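Local coordinates for conserved Protein MTH1675 (Methanothermobacter thermautotrophicus, PDB 1T57) that is of unknown function but binds flavin mononucleotide and magnesium ions, and belongs to the family of the pyruvate kinase alpha/beta domain, at residues Ile52-Val60 and Val72-His81; Ser143-Ile152 and Ile171-Leu182. All blocks are in the same frame, centred on the assembly; numbering follows the deposited sequence.

Contact 1 of 2, residues Ile52-Val60 and Val72-His81. With FMN (flavin mononucleotide), chain E.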
loop_
_atom_site.group_PDB
_atom_site.type_symbol
_atom_site.label_atom_id
_atom_site.label_comp_id
_atom_site.label_asym_id
_atom_site.label_seq_id
_atom_site.Cartn_x
_atom_site.Cartn_y
_atom_site.Cartn_z
ATOM N N ILE A 52 28.780 27.984 -2.179
ATOM C CA ILE A 52 27.727 27.273 -2.883
ATOM C C ILE A 52 27.215 28.193 -3.976
ATOM O O ILE A 52 27.014 29.380 -3.737
ATOM C CB ILE A 52 26.590 26.886 -1.883
ATOM C CG1 ILE A 52 27.028 25.651 -1.094
ATOM C CG2 ILE A 52 25.259 26.662 -2.602
ATOM C CD1 ILE A 52 26.197 25.363 0.149
ATOM N N ARG A 53 27.028 27.651 -5.176
ATOM C CA ARG A 53 26.551 28.456 -6.290
ATOM C C ARG A 53 25.311 27.884 -6.971
ATOM O O ARG A 53 24.924 28.344 -8.049
ATOM C CB ARG A 53 27.660 28.641 -7.325
ATOM C CG ARG A 53 27.723 27.566 -8.406
ATOM C CD ARG A 53 28.803 27.900 -9.437
ATOM N NE ARG A 53 28.730 27.043 -10.619
ATOM C CZ ARG A 53 29.628 27.038 -11.602
ATOM N NH1 ARG A 53 30.679 27.847 -11.556
ATOM N NH2 ARG A 53 29.481 26.210 -12.630
ATOM N N ASN A 54 24.692 26.890 -6.336
ATOM C CA ASN A 54 23.474 26.259 -6.853
ATOM C C ASN A 54 22.263 26.509 -5.924
ATOM O O ASN A 54 22.277 26.159 -4.735
ATOM C CB ASN A 54 23.710 24.763 -7.029
ATOM C CG ASN A 54 24.601 24.452 -8.228
ATOM O OD1 ASN A 54 24.169 24.558 -9.394
ATOM N ND2 ASN A 54 25.855 24.070 -7.949
ATOM N N PHE A 55 21.214 27.129 -6.459
ATOM C CA PHE A 55 20.039 27.415 -5.643
ATOM C C PHE A 55 18.753 26.974 -6.304
ATOM O O PHE A 55 18.483 27.349 -7.430
ATOM C CB PHE A 55 19.916 28.922 -5.359
ATOM C CG PHE A 55 21.095 29.533 -4.663
ATOM C CD1 PHE A 55 22.234 29.902 -5.370
ATOM C CD2 PHE A 55 21.068 29.733 -3.291
ATOM C CE1 PHE A 55 23.335 30.480 -4.710
ATOM C CE2 PHE A 55 22.153 30.303 -2.632
ATOM C CZ PHE A 55 23.290 30.669 -3.341
ATOM N N VAL A 56 17.951 26.191 -5.597
ATOM C CA VAL A 56 16.678 25.790 -6.157
ATOM C C VAL A 56 15.628 26.456 -5.282
ATOM O O VAL A 56 15.667 26.318 -4.057
ATOM C CB VAL A 56 16.498 24.281 -6.143
ATOM C CG1 VAL A 56 16.658 23.735 -4.716
ATOM C CG2 VAL A 56 15.139 23.935 -6.740
ATOM N N VAL A 57 14.697 27.179 -5.896
ATOM C CA VAL A 57 13.689 27.905 -5.122
ATOM C C VAL A 57 12.274 27.774 -5.613
ATOM O O VAL A 57 12.008 27.936 -6.793
ATOM C CB VAL A 57 13.972 29.417 -5.102
ATOM C CG1 VAL A 57 13.079 30.096 -4.088
ATOM C CG2 VAL A 57 15.407 29.669 -4.794
ATOM N N ALA A 58 11.366 27.523 -4.689
ATOM C CA ALA A 58 9.957 27.409 -5.016
ATOM C C ALA A 58 9.372 28.806 -5.114
ATOM O O ALA A 58 9.316 29.546 -4.121
ATOM C CB ALA A 58 9.225 26.630 -3.940
ATOM N N SER A 59 8.941 29.163 -6.315
ATOM C CA SER A 59 8.335 30.466 -6.549
ATOM C C SER A 59 7.212 30.271 -7.547
ATOM O O SER A 59 7.440 30.153 -8.758
ATOM C CB SER A 59 9.352 31.464 -7.113
ATOM O OG SER A 59 8.848 32.781 -6.963
ATOM N N VAL A 60 5.993 30.229 -7.018
ATOM C CA VAL A 60 4.810 30.032 -7.831
ATOM C C VAL A 60 4.628 31.195 -8.800
ATOM O O VAL A 60 4.535 30.990 -10.011
ATOM C CB VAL A 60 3.553 29.887 -6.945
ATOM C CG1 VAL A 60 2.325 29.662 -7.829
ATOM C CG2 VAL A 60 3.733 28.715 -5.967
ATOM N N VAL A 72 22.149 36.780 -4.695
ATOM C CA VAL A 72 23.003 35.629 -4.846
ATOM C C VAL A 72 23.374 35.475 -6.308
ATOM O O VAL A 72 22.634 35.911 -7.191
ATOM C CB VAL A 72 22.276 34.368 -4.331
ATOM C CG1 VAL A 72 21.855 34.575 -2.873
ATOM C CG2 VAL A 72 21.040 34.083 -5.193
ATOM N N GLU A 73 24.525 34.864 -6.561
ATOM C CA GLU A 73 24.975 34.673 -7.922
ATOM C C GLU A 73 25.281 33.194 -8.166
ATOM O O GLU A 73 25.625 32.459 -7.230
ATOM C CB GLU A 73 26.212 35.535 -8.183
ATOM C CG GLU A 73 25.971 37.036 -7.998
ATOM C CD GLU A 73 27.195 37.877 -8.326
ATOM O OE1 GLU A 73 27.815 37.621 -9.383
ATOM O OE2 GLU A 73 27.527 38.793 -7.535
ATOM N N GLY A 74 25.144 32.766 -9.420
ATOM C CA GLY A 74 25.397 31.380 -9.778
ATOM C C GLY A 74 24.180 30.793 -10.469
ATOM O O GLY A 74 23.388 31.518 -11.083
ATOM N N ASN A 75 24.006 29.482 -10.378
ATOM C CA ASN A 75 22.855 28.881 -11.022
ATOM C C ASN A 75 21.634 28.900 -10.123
ATOM O O ASN A 75 21.599 28.237 -9.088
ATOM C CB ASN A 75 23.131 27.443 -11.429
ATOM C CG ASN A 75 22.042 26.892 -12.314
ATOM O OD1 ASN A 75 21.617 25.759 -12.156
ATOM N ND2 ASN A 75 21.584 27.703 -13.258
ATOM N N ILE A 76 20.627 29.658 -10.532
ATOM C CA ILE A 76 19.388 29.729 -9.780
ATOM C C ILE A 76 18.301 29.070 -10.596
ATOM O O ILE A 76 18.139 29.364 -11.776
ATOM C CB ILE A 76 18.929 31.148 -9.532
ATOM C CG1 ILE A 76 19.930 31.891 -8.664
ATOM C CG2 ILE A 76 17.566 31.116 -8.862
ATOM C CD1 ILE A 76 19.437 33.258 -8.260
ATOM N N VAL A 77 17.550 28.184 -9.957
ATOM C CA VAL A 77 16.471 27.507 -10.635
ATOM C C VAL A 77 15.228 27.756 -9.805
ATOM O O VAL A 77 15.198 27.512 -8.604
ATOM C CB VAL A 77 16.770 25.977 -10.815
ATOM C CG1 VAL A 77 17.293 25.394 -9.536
ATOM C CG2 VAL A 77 15.524 25.239 -11.244
ATOM N N SER A 78 14.216 28.284 -10.477
ATOM C CA SER A 78 12.942 28.605 -9.875
ATOM C C SER A 78 11.928 27.602 -10.395
ATOM O O SER A 78 11.770 27.438 -11.621
ATOM C CB SER A 78 12.525 30.025 -10.275
ATOM O OG SER A 78 11.305 30.431 -9.668
ATOM N N VAL A 79 11.287 26.884 -9.475
ATOM C CA VAL A 79 10.260 25.951 -9.899
ATOM C C VAL A 79 8.926 26.515 -9.425
ATOM O O VAL A 79 8.783 26.956 -8.288
ATOM C CB VAL A 79 10.457 24.488 -9.347
ATOM C CG1 VAL A 79 11.910 24.242 -8.997
ATOM C CG2 VAL A 79 9.547 24.213 -8.179
ATOM N N THR A 80 7.960 26.548 -10.325
ATOM C CA THR A 80 6.639 27.035 -9.985
ATOM C C THR A 80 5.729 25.815 -9.821
ATOM O O THR A 80 6.203 24.668 -9.883
ATOM C CB THR A 80 6.104 27.951 -11.102
ATOM O OG1 THR A 80 4.690 28.081 -10.979
ATOM C CG2 THR A 80 6.446 27.376 -12.464
ATOM N N HIS A 81 4.439 26.057 -9.589
ATOM C CA HIS A 81 3.468 24.971 -9.453
ATOM C C HIS A 81 3.240 24.297 -10.801
ATOM O O HIS A 81 3.480 24.906 -11.847
ATOM C CB HIS A 81 2.143 25.522 -8.951
ATOM C CG HIS A 81 2.068 25.643 -7.466
ATOM N ND1 HIS A 81 1.040 26.300 -6.827
ATOM C CD2 HIS A 81 2.886 25.185 -6.493
ATOM C CE1 HIS A 81 1.233 26.245 -5.521
ATOM N NE2 HIS A 81 2.345 25.574 -5.291
HETATM N N1 FMN E . 3.782 25.938 -0.045
HETATM C C2 FMN E . 3.270 25.286 1.069
HETATM O O2 FMN E . 3.011 25.906 2.082
HETATM N N3 FMN E . 3.175 23.923 1.162
HETATM C C4 FMN E . 3.405 23.146 0.057
HETATM O O4 FMN E . 3.432 21.915 0.184
HETATM C C4A FMN E . 3.951 23.770 -1.069
HETATM N N5 FMN E . 4.250 23.021 -2.184
HETATM C C5A FMN E . 5.036 23.591 -3.158
HETATM C C6 FMN E . 5.342 22.815 -4.263
HETATM C C7 FMN E . 6.011 23.348 -5.330
HETATM C C7M FMN E . 6.228 22.444 -6.501
HETATM C C8 FMN E . 5.956 24.724 -5.518
HETATM C C8M FMN E . 6.567 25.363 -6.753
HETATM C C9 FMN E . 5.619 25.526 -4.429
HETATM C C9A FMN E . 5.248 24.973 -3.200
HETATM N N10 FMN E . 4.688 25.776 -2.197
HETATM C C10 FMN E . 4.200 25.155 -1.075
HETATM C "C1'" FMN E . 4.833 27.282 -2.179
HETATM C "C2'" FMN E . 6.250 27.638 -1.823
HETATM O "O2'" FMN E . 6.591 26.955 -0.611
HETATM C "C3'" FMN E . 6.392 29.122 -1.574
HETATM O "O3'" FMN E . 5.492 29.550 -0.597
HETATM C "C4'" FMN E . 6.543 30.106 -2.747
HETATM O "O4'" FMN E . 6.909 31.312 -2.120
HETATM C "C5'" FMN E . 5.410 30.640 -3.596
HETATM O "O5'" FMN E . 6.053 31.660 -4.328
HETATM P P FMN E . 5.630 33.200 -4.512
HETATM O O1P FMN E . 6.440 33.723 -5.647
HETATM O O2P FMN E . 5.886 34.053 -3.254
HETATM O O3P FMN E . 4.138 33.197 -4.871
HETATM O O HOH W 1 9.104 29.719 -11.054
#
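Val-72 opens the pairing by setting its CB over one face of the Phe-55 ring, a CH-pi contact offset toward the rim, 4.3 Å from the ring centroid. A chi1 of -58° sets Phe-55 CG anti to the carbonyl carbon, and the ring turns an edge to the carbonyl oxygens of Glu-73 and Asn-75. Gly-74 passes close against Arg-53 O, at backbone angles that call for glycine. From Asn-75 onward the segment runs parallel to strand 54-58: Asn-75 N, Val-77 N and Val-79 N donate to the carbonyl oxygens of Arg-53, Phe-55 and Val-57, while Phe-55 N, Val-57 N and Ser-59 N donate to those of Asn-75, Val-77 and Val-79. Val-77 runs alongside Val-56, its CG1 pressed to 3.5 Å from Val-56 CA. Ser-78 OG hydrogen-bonds at 2.7 Å to a water that donates to Ser-59 O, tying Ser-78 to the loop that leaves strand 54-58. Val-79 touches Val-56 through CG1 and the flavin methyl C8M through CG2. Thr-80 OG1 then donates in the carbonyl plane to a lone pair of Val-60 O (3.1 Å). His-81 takes Val-60 CG2 over the centre of its ring, 3.5 Å from the centroid, while its edge faces the flavin; Glu-92 holds its ND1. Val-60 N donates to FMN O5' at 3.0 Å. This is a beta-alpha-beta unit with FMN at the carboxyl ends of its strands: helix 63-69 packs on Val-57, Ile-76 and Ser-78, helix 144-158 covers Val-56, Ala-58 and Val-79, and strands 168-172 and 107-109 flank the pair.

Contact 2 of 2, residues Ser143-Ile152 and Ile171-Leu182; sequences SQGFKVCVEI and IGGTAWGADTAL. With FMN (flavin mononucleotide), chain E.
A chi1 of 69° places Ser-143 OG between its own backbone N and carbonyl carbon, and one of -55° sets Thr-180 OG1 beside its backbone N; the two hydroxyls hydrogen-bond at 3.1 Å. Ser-143 OG also accepts from Phe-146 N, as the N-cap of the helix. Thr-180 CG2 packs against Phe-146 N, and Leu-182 crosses the Phe-146 side chain at about a right angle, its CD2 lying over one ring face, 3.9 Å from the centroid. The contact is close at its glycines: Gly-145 CA lies against Gly-172 C and Thr-180 OG1, and Val-148 CG2 sits 3.3 Å from Gly-172 CA. Cys-149 SG settles near the backbone N atoms of Ile-171 and Gly-172. A water joins Gly-145 N to Thr-174 OG1 and Asp-179 OD2.

Both segments grip FMN. Gln-144 OE1 accepts an almost straight bond from FMN N3 (3.3 Å, 172°) and is itself held by Arg-140. Ala-175 N donates to FMN O2 at 2.8 Å, and Gly-173 bonds the ribityl O2' through both its N and its O. Lys-147, bent at chi2 and chi4, brings NZ to FMN O4 (3.0 Å) and forms a salt bridge with Glu-151 OE2, met from above the carboxylate plane. A methionine in place of Lys-147 would probably leave flavin O4 without this donor and Glu-151 without its countercharge.

Asp-179 N and Thr-180 N both donate to Gly-172 O in a classic beta bulge. Helix 144-158 packs on strands 168-172 and 180-185, with helix 131-139 packed on Phe-146, Lys-147 and Val-150, strand 196-204 beside Thr-180, and strand 54-58 beyond Ile-171.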
loop_
_atom_site.group_PDB
_atom_site.type_symbol
_atom_site.label_atom_id
_atom_site.label_comp_id
_atom_site.label_asym_id
_atom_site.label_seq_id
_atom_site.Cartn_x
_atom_site.Cartn_y
_atom_site.Cartn_z
ATOM N N SER A 143 8.120 21.780 9.047
ATOM C CA SER A 143 7.505 22.997 8.555
ATOM C C SER A 143 7.047 22.628 7.156
ATOM O O SER A 143 7.353 21.530 6.699
ATOM C CB SER A 143 8.519 24.164 8.542
ATOM O OG SER A 143 9.536 24.001 7.573
ATOM N N GLN A 144 6.310 23.511 6.485
ATOM C CA GLN A 144 5.842 23.231 5.123
ATOM C C GLN A 144 7.019 23.389 4.151
ATOM O O GLN A 144 7.237 22.559 3.277
ATOM C CB GLN A 144 4.724 24.211 4.708
ATOM C CG GLN A 144 3.412 24.099 5.482
ATOM C CD GLN A 144 2.647 22.844 5.135
ATOM O OE1 GLN A 144 2.682 22.394 3.998
ATOM N NE2 GLN A 144 1.942 22.281 6.108
ATOM N N GLY A 145 7.755 24.483 4.301
ATOM C CA GLY A 145 8.894 24.735 3.445
ATOM C C GLY A 145 9.912 23.601 3.540
ATOM O O GLY A 145 10.529 23.253 2.559
ATOM N N PHE A 146 10.054 22.999 4.715
ATOM C CA PHE A 146 11.022 21.922 4.872
ATOM C C PHE A 146 10.674 20.848 3.850
ATOM O O PHE A 146 11.544 20.206 3.249
ATOM C CB PHE A 146 10.965 21.349 6.292
ATOM C CG PHE A 146 12.158 20.504 6.674
ATOM C CD1 PHE A 146 13.224 21.064 7.352
ATOM C CD2 PHE A 146 12.182 19.145 6.409
ATOM C CE1 PHE A 146 14.304 20.292 7.762
ATOM C CE2 PHE A 146 13.257 18.359 6.812
ATOM C CZ PHE A 146 14.321 18.940 7.499
ATOM N N LYS A 147 9.385 20.668 3.624
ATOM C CA LYS A 147 8.955 19.650 2.689
ATOM C C LYS A 147 9.152 20.118 1.270
ATOM O O LYS A 147 9.543 19.330 0.442
ATOM C CB LYS A 147 7.488 19.241 2.965
ATOM C CG LYS A 147 6.432 19.611 1.915
ATOM C CD LYS A 147 6.242 18.520 0.895
ATOM C CE LYS A 147 4.837 18.564 0.255
ATOM N NZ LYS A 147 4.649 19.398 -0.975
ATOM N N VAL A 148 8.945 21.405 0.980
ATOM C CA VAL A 148 9.112 21.816 -0.416
ATOM C C VAL A 148 10.560 21.805 -0.784
ATOM O O VAL A 148 10.912 21.517 -1.927
ATOM C CB VAL A 148 8.460 23.215 -0.767
ATOM C CG1 VAL A 148 7.403 23.575 0.234
ATOM C CG2 VAL A 148 9.493 24.271 -0.929
ATOM N N CYS A 149 11.392 22.075 0.214
ATOM C CA CYS A 149 12.828 22.087 0.032
ATOM C C CYS A 149 13.373 20.797 -0.548
ATOM O O CYS A 149 14.112 20.873 -1.525
ATOM C CB CYS A 149 13.543 22.425 1.350
ATOM S SG CYS A 149 13.848 24.205 1.565
ATOM N N VAL A 150 13.033 19.622 0.008
ATOM C CA VAL A 150 13.565 18.407 -0.606
ATOM C C VAL A 150 12.811 18.162 -1.906
ATOM O O VAL A 150 13.404 17.785 -2.924
ATOM C CB VAL A 150 13.485 17.114 0.332
ATOM C CG1 VAL A 150 13.158 17.493 1.721
ATOM C CG2 VAL A 150 12.511 16.111 -0.195
ATOM N N GLU A 151 11.505 18.412 -1.882
ATOM C CA GLU A 151 10.677 18.197 -3.063
ATOM C C GLU A 151 11.196 18.915 -4.306
ATOM O O GLU A 151 11.342 18.322 -5.375
ATOM C CB GLU A 151 9.241 18.640 -2.790
ATOM C CG GLU A 151 8.307 18.300 -3.950
ATOM C CD GLU A 151 6.832 18.542 -3.658
ATOM O OE1 GLU A 151 6.011 17.677 -4.040
ATOM O OE2 GLU A 151 6.478 19.587 -3.069
ATOM N N ILE A 152 11.446 20.210 -4.184
ATOM C CA ILE A 152 11.941 20.925 -5.345
ATOM C C ILE A 152 13.379 20.453 -5.635
ATOM O O ILE A 152 13.845 20.516 -6.775
ATOM C CB ILE A 152 11.859 22.500 -5.154
ATOM C CG1 ILE A 152 12.485 22.950 -3.834
ATOM C CG2 ILE A 152 10.411 22.964 -5.086
ATOM C CD1 ILE A 152 12.724 24.455 -3.748
ATOM N N ILE A 171 15.243 26.462 -1.026
ATOM C CA ILE A 171 14.387 27.486 -0.396
ATOM C C ILE A 171 12.884 27.280 -0.591
ATOM O O ILE A 171 12.373 27.172 -1.713
ATOM C CB ILE A 171 14.776 28.915 -0.944
ATOM C CG1 ILE A 171 16.213 29.258 -0.509
ATOM C CG2 ILE A 171 13.813 29.979 -0.460
ATOM C CD1 ILE A 171 16.969 30.277 -1.424
ATOM N N GLY A 172 12.167 27.244 0.513
ATOM C CA GLY A 172 10.738 27.067 0.414
ATOM C C GLY A 172 10.013 27.872 1.463
ATOM O O GLY A 172 10.637 28.481 2.328
ATOM N N GLY A 173 8.688 27.875 1.393
ATOM C CA GLY A 173 7.932 28.619 2.375
ATOM C C GLY A 173 6.515 28.127 2.549
ATOM O O GLY A 173 6.123 27.116 1.971
ATOM N N THR A 174 5.740 28.851 3.348
ATOM C CA THR A 174 4.359 28.478 3.577
ATOM C C THR A 174 3.461 29.317 2.666
ATOM O O THR A 174 3.238 30.498 2.913
ATOM C CB THR A 174 3.960 28.692 5.050
ATOM O OG1 THR A 174 4.859 27.980 5.914
ATOM C CG2 THR A 174 2.583 28.186 5.287
ATOM N N ALA A 175 2.989 28.676 1.601
ATOM C CA ALA A 175 2.084 29.230 0.599
ATOM C C ALA A 175 2.621 30.423 -0.177
ATOM O O ALA A 175 2.689 30.391 -1.394
ATOM C CB ALA A 175 0.738 29.569 1.245
ATOM N N TRP A 176 3.041 31.456 0.529
ATOM C CA TRP A 176 3.577 32.651 -0.116
ATOM C C TRP A 176 4.985 32.946 0.366
ATOM O O TRP A 176 5.290 32.779 1.553
ATOM C CB TRP A 176 2.658 33.847 0.174
ATOM C CG TRP A 176 1.295 33.655 -0.398
ATOM C CD1 TRP A 176 0.960 33.683 -1.716
ATOM C CD2 TRP A 176 0.113 33.253 0.309
ATOM N NE1 TRP A 176 -0.355 33.306 -1.885
ATOM C CE2 TRP A 176 -0.900 33.037 -0.660
ATOM C CE3 TRP A 176 -0.188 33.051 1.666
ATOM C CZ2 TRP A 176 -2.198 32.617 -0.312
ATOM C CZ3 TRP A 176 -1.478 32.636 2.012
ATOM C CH2 TRP A 176 -2.465 32.425 1.023
ATOM N N GLY A 177 5.843 33.381 -0.555
ATOM C CA GLY A 177 7.213 33.735 -0.197
ATOM C C GLY A 177 8.049 32.627 0.411
ATOM O O GLY A 177 7.883 31.473 0.058
ATOM N N ALA A 178 8.933 32.957 1.348
ATOM C CA ALA A 178 9.775 31.929 1.941
ATOM C C ALA A 178 10.045 32.017 3.460
ATOM O O ALA A 178 10.108 33.104 4.046
ATOM C CB ALA A 178 11.092 31.864 1.159
ATOM N N ASP A 179 10.189 30.856 4.096
ATOM C CA ASP A 179 10.466 30.796 5.531
ATOM C C ASP A 179 11.355 29.596 5.905
ATOM O O ASP A 179 11.661 29.366 7.072
ATOM C CB ASP A 179 9.153 30.787 6.334
ATOM C CG ASP A 179 8.257 29.617 5.995
ATOM O OD1 ASP A 179 7.081 29.625 6.419
ATOM O OD2 ASP A 179 8.719 28.687 5.308
ATOM N N THR A 180 11.783 28.839 4.899
ATOM C CA THR A 180 12.646 27.696 5.138
ATOM C C THR A 180 13.727 27.587 4.094
ATOM O O THR A 180 13.465 27.689 2.900
ATOM C CB THR A 180 11.890 26.381 5.105
ATOM O OG1 THR A 180 10.802 26.424 6.026
ATOM C CG2 THR A 180 12.830 25.258 5.481
ATOM N N ALA A 181 14.957 27.375 4.526
ATOM C CA ALA A 181 16.052 27.242 3.570
ATOM C C ALA A 181 16.926 26.162 4.125
ATOM O O ALA A 181 17.234 26.166 5.310
ATOM C CB ALA A 181 16.829 28.541 3.440
ATOM N N LEU A 182 17.326 25.238 3.267
ATOM C CA LEU A 182 18.148 24.120 3.692
ATOM C C LEU A 182 19.418 23.991 2.862
ATOM O O LEU A 182 19.487 24.511 1.755
ATOM C CB LEU A 182 17.322 22.825 3.603
ATOM C CG LEU A 182 16.669 22.213 4.857
ATOM C CD1 LEU A 182 15.885 23.206 5.663
ATOM C CD2 LEU A 182 15.748 21.114 4.394
HETATM N N1 FMN E . 3.782 25.938 -0.045
HETATM C C2 FMN E . 3.270 25.286 1.069
HETATM O O2 FMN E . 3.011 25.906 2.082
HETATM N N3 FMN E . 3.175 23.923 1.162
HETATM C C4 FMN E . 3.405 23.146 0.057
HETATM O O4 FMN E . 3.432 21.915 0.184
HETATM C C4A FMN E . 3.951 23.770 -1.069
HETATM N N5 FMN E . 4.250 23.021 -2.184
HETATM C C5A FMN E . 5.036 23.591 -3.158
HETATM C C6 FMN E . 5.342 22.815 -4.263
HETATM C C7 FMN E . 6.011 23.348 -5.330
HETATM C C7M FMN E . 6.228 22.444 -6.501
HETATM C C8 FMN E . 5.956 24.724 -5.518
HETATM C C8M FMN E . 6.567 25.363 -6.753
HETATM C C9 FMN E . 5.619 25.526 -4.429
HETATM C C9A FMN E . 5.248 24.973 -3.200
HETATM N N10 FMN E . 4.688 25.776 -2.197
HETATM C C10 FMN E . 4.200 25.155 -1.075
HETATM C "C1'" FMN E . 4.833 27.282 -2.179
HETATM C "C2'" FMN E . 6.250 27.638 -1.823
HETATM O "O2'" FMN E . 6.591 26.955 -0.611
HETATM C "C3'" FMN E . 6.392 29.122 -1.574
HETATM O "O3'" FMN E . 5.492 29.550 -0.597
HETATM C "C4'" FMN E . 6.543 30.106 -2.747
HETATM O "O4'" FMN E . 6.909 31.312 -2.120
HETATM C "C5'" FMN E . 5.410 30.640 -3.596
HETATM O "O5'" FMN E . 6.053 31.660 -4.328
HETATM P P FMN E . 5.630 33.200 -4.512
HETATM O O1P FMN E . 6.440 33.723 -5.647
HETATM O O2P FMN E . 5.886 34.053 -3.254
HETATM O O3P FMN E . 4.138 33.197 -4.871
HETATM O O HOH W 2 4.723 25.732 8.022
HETATM O O HOH W 3 7.346 26.250 6.112
#

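Overall arrangement
Contact 1 closes before contact 2 opens along the chain; their centres lie about 12 Å apart, and both reach the same mixed sheet. Strands 54-58 and 168-172 are neighbours there, joined by probable backbone bonds from Ile-171 N to Val-56 O and from Ala-58 N to Ile-171 O. Helix 144-158 bridges the two as well, since Ile-152 packs on Val-79 and Ala-58. FMN is the common ligand: 52-60 and 72-81 meet its phosphate end and dimethylbenzene ring, whereas 143-152 and 171-182 hold the pyrimidine end, the ribityl hydroxyls and, through Gly-177, the phosphate. The cofactor pocket is therefore assembled from sequence-distant parts of the pyruvate kinase-like alpha/beta domain.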